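PDB 3TQF: Hpr(Ser) kinase from Coxiella burnetii, which probably phosphorylates a serine of the phosphocarrier protein HPr at the expense of ATP and removes that phosphate again. Local coordinates for residues A[118-121]-A[126-129]; A[37-42]-A[144-149]; A[22-27]-A[104-109]. All blocks are in the same frame, centred on the assembly; numbering follows the deposited sequence.

Interaction 1: A[118-121]-A[126-129]; sequences YRTE and INVP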
loop_
_atom_site.group_PDB
_atom_site.type_symbol
_atom_site.label_atom_id
_atom_site.label_comp_id
_atom_site.label_asym_id
_atom_site.label_seq_id
_atom_site.Cartn_x
_atom_site.Cartn_y
_atom_site.Cartn_z
ATOM N N TYR A 118 -20.921 -3.870 14.340
ATOM C CA TYR A 118 -22.072 -3.441 13.546
ATOM C C TYR A 118 -23.014 -2.555 14.357
ATOM O O TYR A 118 -23.298 -2.830 15.526
ATOM C CB TYR A 118 -22.858 -4.651 13.024
ATOM C CG TYR A 118 -22.453 -5.125 11.649
ATOM C CD1 TYR A 118 -21.705 -6.283 11.474
ATOM C CD2 TYR A 118 -22.834 -4.424 10.519
ATOM C CE1 TYR A 118 -21.345 -6.724 10.204
ATOM C CE2 TYR A 118 -22.474 -4.854 9.245
ATOM C CZ TYR A 118 -21.732 -6.002 9.095
ATOM O OH TYR A 118 -21.384 -6.415 7.829
ATOM N N ARG A 119 -23.489 -1.494 13.712
ATOM C CA ARG A 119 -24.567 -0.659 14.224
ATOM C C ARG A 119 -25.527 -0.394 13.070
ATOM O O ARG A 119 -25.368 -0.963 11.997
ATOM C CB ARG A 119 -24.015 0.656 14.777
ATOM C CG ARG A 119 -23.138 0.509 16.020
ATOM C CD ARG A 119 -23.318 1.707 16.946
ATOM N NE ARG A 119 -22.277 1.844 17.965
ATOM C CZ ARG A 119 -22.132 1.049 19.028
ATOM N NH1 ARG A 119 -22.940 0.010 19.229
ATOM N NH2 ARG A 119 -21.154 1.285 19.899
ATOM N N THR A 120 -26.529 0.452 13.302
ATOM C CA THR A 120 -27.457 0.881 12.254
ATOM C C THR A 120 -27.521 2.406 12.186
ATOM O O THR A 120 -27.535 3.077 13.213
ATOM C CB THR A 120 -28.876 0.335 12.497
ATOM O OG1 THR A 120 -28.836 -1.093 12.588
ATOM C CG2 THR A 120 -29.812 0.732 11.372
ATOM N N GLU A 121 -27.551 2.933 10.964
ATOM C CA GLU A 121 -27.768 4.356 10.704
ATOM C C GLU A 121 -29.134 4.550 10.077
ATOM O O GLU A 121 -29.498 3.827 9.149
ATOM C CB GLU A 121 -26.717 4.884 9.728
ATOM C CG GLU A 121 -25.389 5.231 10.362
ATOM C CD GLU A 121 -25.042 6.692 10.248
ATOM O OE1 GLU A 121 -25.794 7.527 10.795
ATOM O OE2 GLU A 121 -24.009 7.000 9.616
ATOM N N ILE A 126 -34.439 4.998 6.577
ATOM C CA ILE A 126 -34.054 3.668 6.118
ATOM C C ILE A 126 -32.875 3.167 6.950
ATOM O O ILE A 126 -31.941 3.914 7.219
ATOM C CB ILE A 126 -33.709 3.681 4.612
ATOM C CG1 ILE A 126 -34.994 3.883 3.800
ATOM C CG2 ILE A 126 -33.016 2.393 4.195
ATOM C CD1 ILE A 126 -34.802 3.799 2.300
ATOM N N ASN A 127 -32.942 1.907 7.369
ATOM C CA ASN A 127 -31.881 1.296 8.154
ATOM C C ASN A 127 -30.738 0.902 7.254
ATOM O O ASN A 127 -30.867 -0.030 6.464
ATOM C CB ASN A 127 -32.383 0.050 8.886
ATOM C CG ASN A 127 -33.347 0.377 10.002
ATOM O OD1 ASN A 127 -33.632 1.543 10.264
ATOM N ND2 ASN A 127 -33.859 -0.653 10.666
ATOM N N VAL A 128 -29.624 1.616 7.371
ATOM C CA VAL A 128 -28.404 1.257 6.673
ATOM C C VAL A 128 -27.428 0.657 7.690
ATOM O O VAL A 128 -27.143 1.277 8.714
ATOM C CB VAL A 128 -27.773 2.481 5.999
ATOM C CG1 VAL A 128 -26.450 2.104 5.345
ATOM C CG2 VAL A 128 -28.736 3.072 4.980
ATOM N N PRO A 129 -26.933 -0.565 7.427
ATOM C CA PRO A 129 -25.937 -1.149 8.321
ATOM C C PRO A 129 -24.704 -0.265 8.429
ATOM O O PRO A 129 -24.292 0.342 7.440
ATOM C CB PRO A 129 -25.584 -2.479 7.649
ATOM C CG PRO A 129 -26.732 -2.797 6.766
ATOM C CD PRO A 129 -27.380 -1.508 6.386
#

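Interaction 2: A[37-42]-A[144-149]; sequences IDRGHQ and LIETLV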
loop_
_atom_site.group_PDB
_atom_site.type_symbol
_atom_site.label_atom_id
_atom_site.label_comp_id
_atom_site.label_asym_id
_atom_site.label_seq_id
_atom_site.Cartn_x
_atom_site.Cartn_y
_atom_site.Cartn_z
ATOM N N ILE A 37 -10.125 3.615 -5.742
ATOM C CA ILE A 37 -10.254 3.785 -7.199
ATOM C C ILE A 37 -9.141 3.015 -7.918
ATOM O O ILE A 37 -9.376 2.389 -8.948
ATOM C CB ILE A 37 -10.186 5.284 -7.653
ATOM C CG1 ILE A 37 -11.255 6.149 -6.973
ATOM C CG2 ILE A 37 -10.342 5.396 -9.171
ATOM C CD1 ILE A 37 -12.651 5.584 -7.042
ATOM N N ASP A 38 -7.936 3.069 -7.353
ATOM C CA ASP A 38 -6.753 2.413 -7.917
ATOM C C ASP A 38 -6.867 0.894 -7.874
ATOM O O ASP A 38 -6.263 0.205 -8.688
ATOM C CB ASP A 38 -5.494 2.873 -7.166
ATOM C CG ASP A 38 -4.211 2.330 -7.771
ATOM O OD1 ASP A 38 -3.952 2.582 -8.967
ATOM O OD2 ASP A 38 -3.453 1.656 -7.040
ATOM N N ARG A 39 -7.654 0.372 -6.936
ATOM C CA ARG A 39 -7.915 -1.072 -6.877
ATOM C C ARG A 39 -9.053 -1.507 -7.800
ATOM O O ARG A 39 -9.404 -2.675 -7.815
ATOM C CB ARG A 39 -8.236 -1.538 -5.454
ATOM C CG ARG A 39 -7.422 -0.870 -4.351
ATOM C CD ARG A 39 -6.664 -1.830 -3.466
ATOM N NE ARG A 39 -7.246 -3.162 -3.369
ATOM C CZ ARG A 39 -6.536 -4.253 -3.090
ATOM N NH1 ARG A 39 -5.228 -4.173 -2.858
ATOM N NH2 ARG A 39 -7.134 -5.431 -3.042
ATOM N N GLY A 40 -9.632 -0.579 -8.556
ATOM C CA GLY A 40 -10.655 -0.910 -9.553
ATOM C C GLY A 40 -12.084 -0.597 -9.136
ATOM O O GLY A 40 -13.027 -0.978 -9.832
ATOM N N HIS A 41 -12.252 0.097 -8.013
ATOM C CA HIS A 41 -13.577 0.469 -7.527
ATOM C C HIS A 41 -13.962 1.820 -8.112
ATOM O O HIS A 41 -13.229 2.362 -8.939
ATOM C CB HIS A 41 -13.603 0.480 -5.997
ATOM C CG HIS A 41 -13.153 -0.814 -5.391
ATOM N ND1 HIS A 41 -13.701 -2.028 -5.744
ATOM C CD2 HIS A 41 -12.190 -1.086 -4.482
ATOM C CE1 HIS A 41 -13.102 -2.991 -5.070
ATOM N NE2 HIS A 41 -12.182 -2.447 -4.297
ATOM N N GLN A 42 -15.109 2.357 -7.705
ATOM C CA GLN A 42 -15.663 3.539 -8.353
ATOM C C GLN A 42 -16.025 4.640 -7.370
ATOM O O GLN A 42 -16.438 4.377 -6.243
ATOM C CB GLN A 42 -16.909 3.163 -9.159
ATOM C CG GLN A 42 -16.637 2.255 -10.337
ATOM C CD GLN A 42 -17.910 1.767 -10.998
ATOM O OE1 GLN A 42 -18.845 1.332 -10.322
ATOM N NE2 GLN A 42 -17.949 1.823 -12.323
ATOM N N LEU A 144 -8.085 -3.368 3.582
ATOM C CA LEU A 144 -8.907 -3.715 4.731
ATOM C C LEU A 144 -10.361 -3.343 4.499
ATOM O O LEU A 144 -11.261 -4.139 4.754
ATOM C CB LEU A 144 -8.376 -3.035 5.996
ATOM C CG LEU A 144 -6.951 -3.426 6.422
ATOM C CD1 LEU A 144 -6.623 -2.836 7.780
ATOM C CD2 LEU A 144 -6.773 -4.926 6.430
ATOM N N ILE A 145 -10.579 -2.135 3.992
ATOM C CA ILE A 145 -11.920 -1.642 3.691
ATOM C C ILE A 145 -12.559 -2.428 2.549
ATOM O O ILE A 145 -13.744 -2.730 2.592
ATOM C CB ILE A 145 -11.884 -0.145 3.349
ATOM C CG1 ILE A 145 -11.501 0.668 4.590
ATOM C CG2 ILE A 145 -13.235 0.332 2.802
ATOM C CD1 ILE A 145 -12.562 0.693 5.666
ATOM N N GLU A 146 -11.777 -2.767 1.535
ATOM C CA GLU A 146 -12.276 -3.616 0.448
ATOM C C GLU A 146 -12.705 -4.978 0.975
ATOM O O GLU A 146 -13.737 -5.505 0.579
ATOM C CB GLU A 146 -11.210 -3.796 -0.639
ATOM C CG GLU A 146 -11.585 -4.804 -1.722
ATOM C CD GLU A 146 -10.465 -5.040 -2.703
ATOM O OE1 GLU A 146 -10.280 -4.215 -3.617
ATOM O OE2 GLU A 146 -9.761 -6.055 -2.562
ATOM N N THR A 147 -11.898 -5.542 1.865
ATOM C CA THR A 147 -12.186 -6.846 2.461
ATOM C C THR A 147 -13.408 -6.777 3.379
ATOM O O THR A 147 -14.234 -7.688 3.384
ATOM C CB THR A 147 -10.973 -7.374 3.244
ATOM O OG1 THR A 147 -9.822 -7.358 2.393
ATOM C CG2 THR A 147 -11.214 -8.791 3.723
ATOM N N LEU A 148 -13.515 -5.691 4.143
ATOM C CA LEU A 148 -14.667 -5.456 5.010
ATOM C C LEU A 148 -15.964 -5.407 4.214
ATOM O O LEU A 148 -16.989 -5.925 4.661
ATOM C CB LEU A 148 -14.504 -4.137 5.756
ATOM C CG LEU A 148 -15.530 -3.824 6.839
ATOM C CD1 LEU A 148 -15.272 -4.661 8.084
ATOM C CD2 LEU A 148 -15.488 -2.346 7.169
ATOM N N VAL A 149 -15.914 -4.774 3.043
ATOM C CA VAL A 149 -17.101 -4.579 2.209
ATOM C C VAL A 149 -17.508 -5.874 1.529
ATOM O O VAL A 149 -18.688 -6.182 1.447
ATOM C CB VAL A 149 -16.878 -3.476 1.142
ATOM C CG1 VAL A 149 -18.050 -3.406 0.175
ATOM C CG2 VAL A 149 -16.665 -2.124 1.811
#

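Interaction 3: A[22-27]-A[104-109]; sequences TGEANI and PEKMPL. With PO4 (phosphate ion), chain C.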
loop_
_atom_site.group_PDB
_atom_site.type_symbol
_atom_site.label_atom_id
_atom_site.label_comp_id
_atom_site.label_asym_id
_atom_site.label_seq_id
_atom_site.Cartn_x
_atom_site.Cartn_y
_atom_site.Cartn_z
ATOM N N THR A 22 -17.094 7.826 6.457
ATOM C CA THR A 22 -17.190 8.932 7.403
ATOM C C THR A 22 -16.020 8.883 8.386
ATOM O O THR A 22 -15.380 7.844 8.545
ATOM C CB THR A 22 -18.550 8.859 8.154
ATOM O OG1 THR A 22 -19.444 9.844 7.619
ATOM C CG2 THR A 22 -18.398 9.091 9.651
ATOM N N GLY A 23 -15.737 10.007 9.036
ATOM C CA GLY A 23 -14.682 10.065 10.046
ATOM C C GLY A 23 -14.252 11.484 10.361
ATOM O O GLY A 23 -14.717 12.437 9.732
ATOM N N GLU A 24 -13.352 11.622 11.332
ATOM C CA GLU A 24 -12.804 12.929 11.701
ATOM C C GLU A 24 -12.045 13.543 10.539
ATOM O O GLU A 24 -11.735 12.864 9.552
ATOM C CB GLU A 24 -11.859 12.811 12.898
ATOM C CG GLU A 24 -12.537 12.418 14.195
ATOM C CD GLU A 24 -11.566 12.321 15.359
ATOM O OE1 GLU A 24 -10.639 13.158 15.436
ATOM O OE2 GLU A 24 -11.731 11.410 16.202
ATOM N N ALA A 25 -11.740 14.832 10.663
ATOM C CA ALA A 25 -10.998 15.547 9.628
ATOM C C ALA A 25 -9.529 15.119 9.617
ATOM O O ALA A 25 -8.953 14.799 10.660
ATOM C CB ALA A 25 -11.110 17.047 9.831
ATOM N N ASN A 26 -8.949 15.098 8.418
ATOM C CA ASN A 26 -7.514 14.884 8.223
ATOM C C ASN A 26 -7.012 13.546 8.783
ATOM O O ASN A 26 -6.073 13.494 9.576
ATOM C CB ASN A 26 -6.720 16.072 8.800
ATOM C CG ASN A 26 -5.296 16.167 8.239
ATOM O OD1 ASN A 26 -4.911 15.423 7.326
ATOM N ND2 ASN A 26 -4.509 17.095 8.787
ATOM N N ILE A 27 -7.663 12.470 8.354
ATOM C CA ILE A 27 -7.237 11.108 8.677
ATOM C C ILE A 27 -6.932 10.271 7.428
ATOM O O ILE A 27 -6.506 9.130 7.549
ATOM C CB ILE A 27 -8.291 10.371 9.539
ATOM C CG1 ILE A 27 -9.604 10.170 8.765
ATOM C CG2 ILE A 27 -8.541 11.135 10.832
ATOM C CD1 ILE A 27 -10.701 9.519 9.574
ATOM N N PRO A 104 -8.538 4.182 17.083
ATOM C CA PRO A 104 -8.524 3.045 18.000
ATOM C C PRO A 104 -8.852 3.384 19.451
ATOM O O PRO A 104 -9.562 2.623 20.105
ATOM C CB PRO A 104 -7.093 2.533 17.880
ATOM C CG PRO A 104 -6.715 2.841 16.486
ATOM C CD PRO A 104 -7.426 4.110 16.118
ATOM N N GLU A 105 -8.347 4.515 19.941
ATOM C CA GLU A 105 -8.530 4.903 21.350
ATOM C C GLU A 105 -9.997 5.210 21.673
ATOM O O GLU A 105 -10.444 4.994 22.801
ATOM C CB GLU A 105 -7.678 6.128 21.729
ATOM C CG GLU A 105 -6.346 6.276 21.001
ATOM C CD GLU A 105 -6.470 7.101 19.725
ATOM O OE1 GLU A 105 -6.772 8.312 19.827
ATOM O OE2 GLU A 105 -6.273 6.539 18.625
ATOM N N LYS A 106 -10.731 5.715 20.679
ATOM C CA LYS A 106 -12.128 6.123 20.850
ATOM C C LYS A 106 -13.106 5.010 20.470
ATOM O O LYS A 106 -14.324 5.194 20.516
ATOM C CB LYS A 106 -12.406 7.376 20.011
ATOM C CG LYS A 106 -11.549 8.583 20.409
ATOM C CD LYS A 106 -11.427 9.610 19.283
ATOM C CE LYS A 106 -10.292 10.590 19.550
ATOM N NZ LYS A 106 -10.187 11.619 18.481
HETATM N N MSE A 107 -12.561 3.853 20.108
HETATM C CA MSE A 107 -13.352 2.714 19.669
HETATM C C MSE A 107 -14.047 2.055 20.863
HETATM O O MSE A 107 -13.393 1.761 21.860
HETATM C CB MSE A 107 -12.430 1.706 18.988
HETATM C CG MSE A 107 -13.139 0.603 18.254
HETATM SE SE MSE A 107 -13.715 1.094 16.463
HETATM C CE MSE A 107 -14.517 -0.634 16.061
ATOM N N PRO A 108 -15.371 1.813 20.768
ATOM C CA PRO A 108 -16.086 1.149 21.870
ATOM C C PRO A 108 -15.660 -0.302 22.085
ATOM O O PRO A 108 -14.990 -0.888 21.233
ATOM C CB PRO A 108 -17.559 1.196 21.436
ATOM C CG PRO A 108 -17.627 2.141 20.295
ATOM C CD PRO A 108 -16.279 2.155 19.657
ATOM N N LEU A 109 -16.064 -0.877 23.214
ATOM C CA LEU A 109 -15.735 -2.264 23.526
ATOM C C LEU A 109 -16.358 -3.210 22.504
ATOM O O LEU A 109 -17.429 -2.937 21.957
ATOM C CB LEU A 109 -16.187 -2.636 24.944
ATOM C CG LEU A 109 -15.500 -1.882 26.091
ATOM C CD1 LEU A 109 -15.980 -2.403 27.447
ATOM C CD2 LEU A 109 -13.977 -1.972 25.988
HETATM P P PO4 C . -9.219 13.549 4.815
HETATM O O1 PO4 C . -9.682 12.455 5.741
HETATM O O2 PO4 C . -9.573 14.896 5.405
HETATM O O3 PO4 C . -7.724 13.426 4.629
HETATM O O4 PO4 C . -9.889 13.388 3.475
#

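Interaction 1: A[118-121]-A[126-129]
E121 and V128 face each other as an antiparallel hydrogen-bonded pair, each donating its N-H to the other's carbonyl. E121 N reaches V128 O at 2.8 Å, almost straight at 177°, with the donor lying in the carbonyl plane; the return bond from V128 N to E121 O has the same length and is nearly as straight. At the neighbouring position, T120 and P129 form a non-hydrogen-bonded pair with their CA atoms 4.7 Å apart. This suits a proline, which has no N-H to offer. The two short strand axes come within 4.6 Å and run at 150° to each other, the two arms of a beta hairpin made by strands 117-123 and 126-134.

T120 and P129 put their side chains on one face of the sheet, E121 and V128 on the other. The methyl CG2 of T120 reaches across to N127, 3.6 Å from its CB, and also lies near V128 O. It can do so because CG2 stands anti to the backbone N (OG1, at chi1 -57°, lies beside that N instead). The two side chains pass each other at a slant. On the V128 face, E121 lays CB near V128 O, then bends at chi2 and carries its carboxylate away from residues 126-129. Y118 brings ring atom CE2 to 4.2 Å from P129 CB, a loose apolar touch.

The hairpin closes onto the main sheet through strand 126-134, which pairs in parallel with strand 92-102. V128 is buried there against V95 and S98 of strand 92-102 and L58 of strand 58-61, and E121 OE2 makes a weak hydrogen bond to S98 OG and a long, weak ion pair with K130. Y118 OH is hydrogen-bonded to H152 ND1, tying the hairpin to helix 141-165.

Interaction 2: A[37-42]-A[144-149]
H41 turns the NE2 edge of its imidazole to the carboxylate of E146, NE2 lying 2.7 Å from OE1 in a His-carboxylate hydrogen bond. The histidine follows a Schellman motif that ends helix 29-38: G40, with positive phi, is the first residue to leave helical geometry, and its N bonds back to I37 O. The contact thus joins the end of this helix, which follows the P-loop-like segment, to the long helix 141-165.

E146 does all the reaching from its side. With CG anti to the backbone N (chi1 173°) and the chain extended beyond it, the carboxylate stands well out from the helix and meets both residues. H41 approaches OE1 on its anti lone pair, the side away from OE2, and the ring plane is nearly perpendicular to the carboxylate, 86° apart.

R39 takes the same carboxylate side-on, with two nitrogens on two oxygens: NH2 to OE2 at 2.7 Å and NE to OE1 at 3.2 Å. Both nitrogens come in from above the carboxylate plane, so this salt bridge is not a flat, coplanar fork. Bends at chi2 and chi3 fold the arginine chain to present that edge. E146 is buried, and two donors share its OE1, an environment that would probably favour the charged carboxylate.

The remaining arginine nitrogen works between subunits, R39 NH1 forming a salt bridge with D38 OD2 of the second subunit. Around the polar cluster the packing is apolar, with I145 on L32 and H41 on L36 and I14. At OE1 itself the arginine bond is the longer of the two, yet OE1 lies in the guanidinium plane, 3° out of it.

Interaction 3: A[22-27]-A[104-109]
A single surface salt bridge, E24 to K106, spans two loops here: the turn leaving strand 17-23, and the short 3-10 segment 104-106 that follows strand 92-102. The backbones stay well apart, the nearest CA atoms (E24 and K106) being 11.4 Å from each other, so the contact rests on two long side chains. They come from opposite directions, both extended beyond CG. K106 NZ donates to E24 OE2 at 2.8 Å, and OE2 accepts on its syn lone pair, on the side of OE1, while OE1 itself lies 3.4 Å from NZ and also has a weak, long ion pair with K103. The lysine's CD and CE lie beside OE2 as well, at 3.6 and 3.7 Å.

Segment 22-27 forms the first part of what looks like a P-loop (Walker A), and a phosphate ion, probably from the crystallisation liquor, sits in it. N26 N donates to phosphate O2 at 3.1 Å and I27 N makes a weak bond to O1; the amides of G28, K29 and S30 complete the nest. G23 O takes a hydrogen bond from K29 NZ.

Both bridge partners are exposed, so water probably competes for the same charges, and as both also touch a crystal neighbour the bridge may owe something to the lattice; the phosphate is gripped by main-chain N-H groups, an anion nest consistent with nucleotide phosphate binding.

Overall arrangement
The three contacts lie with their centres about 18 to 20 Å apart. Interactions 1 and 3 touch, R119 NH2 packing at 3.7 Å on P108 CG, and both reach the same sheet. Interaction 2 touches neither: its nearest atoms are about 5 Å from interaction 1 and about 8 Å from interaction 3. Along the chain, interaction 1 is nested inside the loop closed by interaction 2, whereas the segments of interactions 2 and 3 alternate. The phosphate lies with segment 22-27; helix 29-38 starts at that site, and the turn just beyond its far end enters interaction 2. Strand 126-134 of interaction 1 leads on to helix 141-165 of interaction 2.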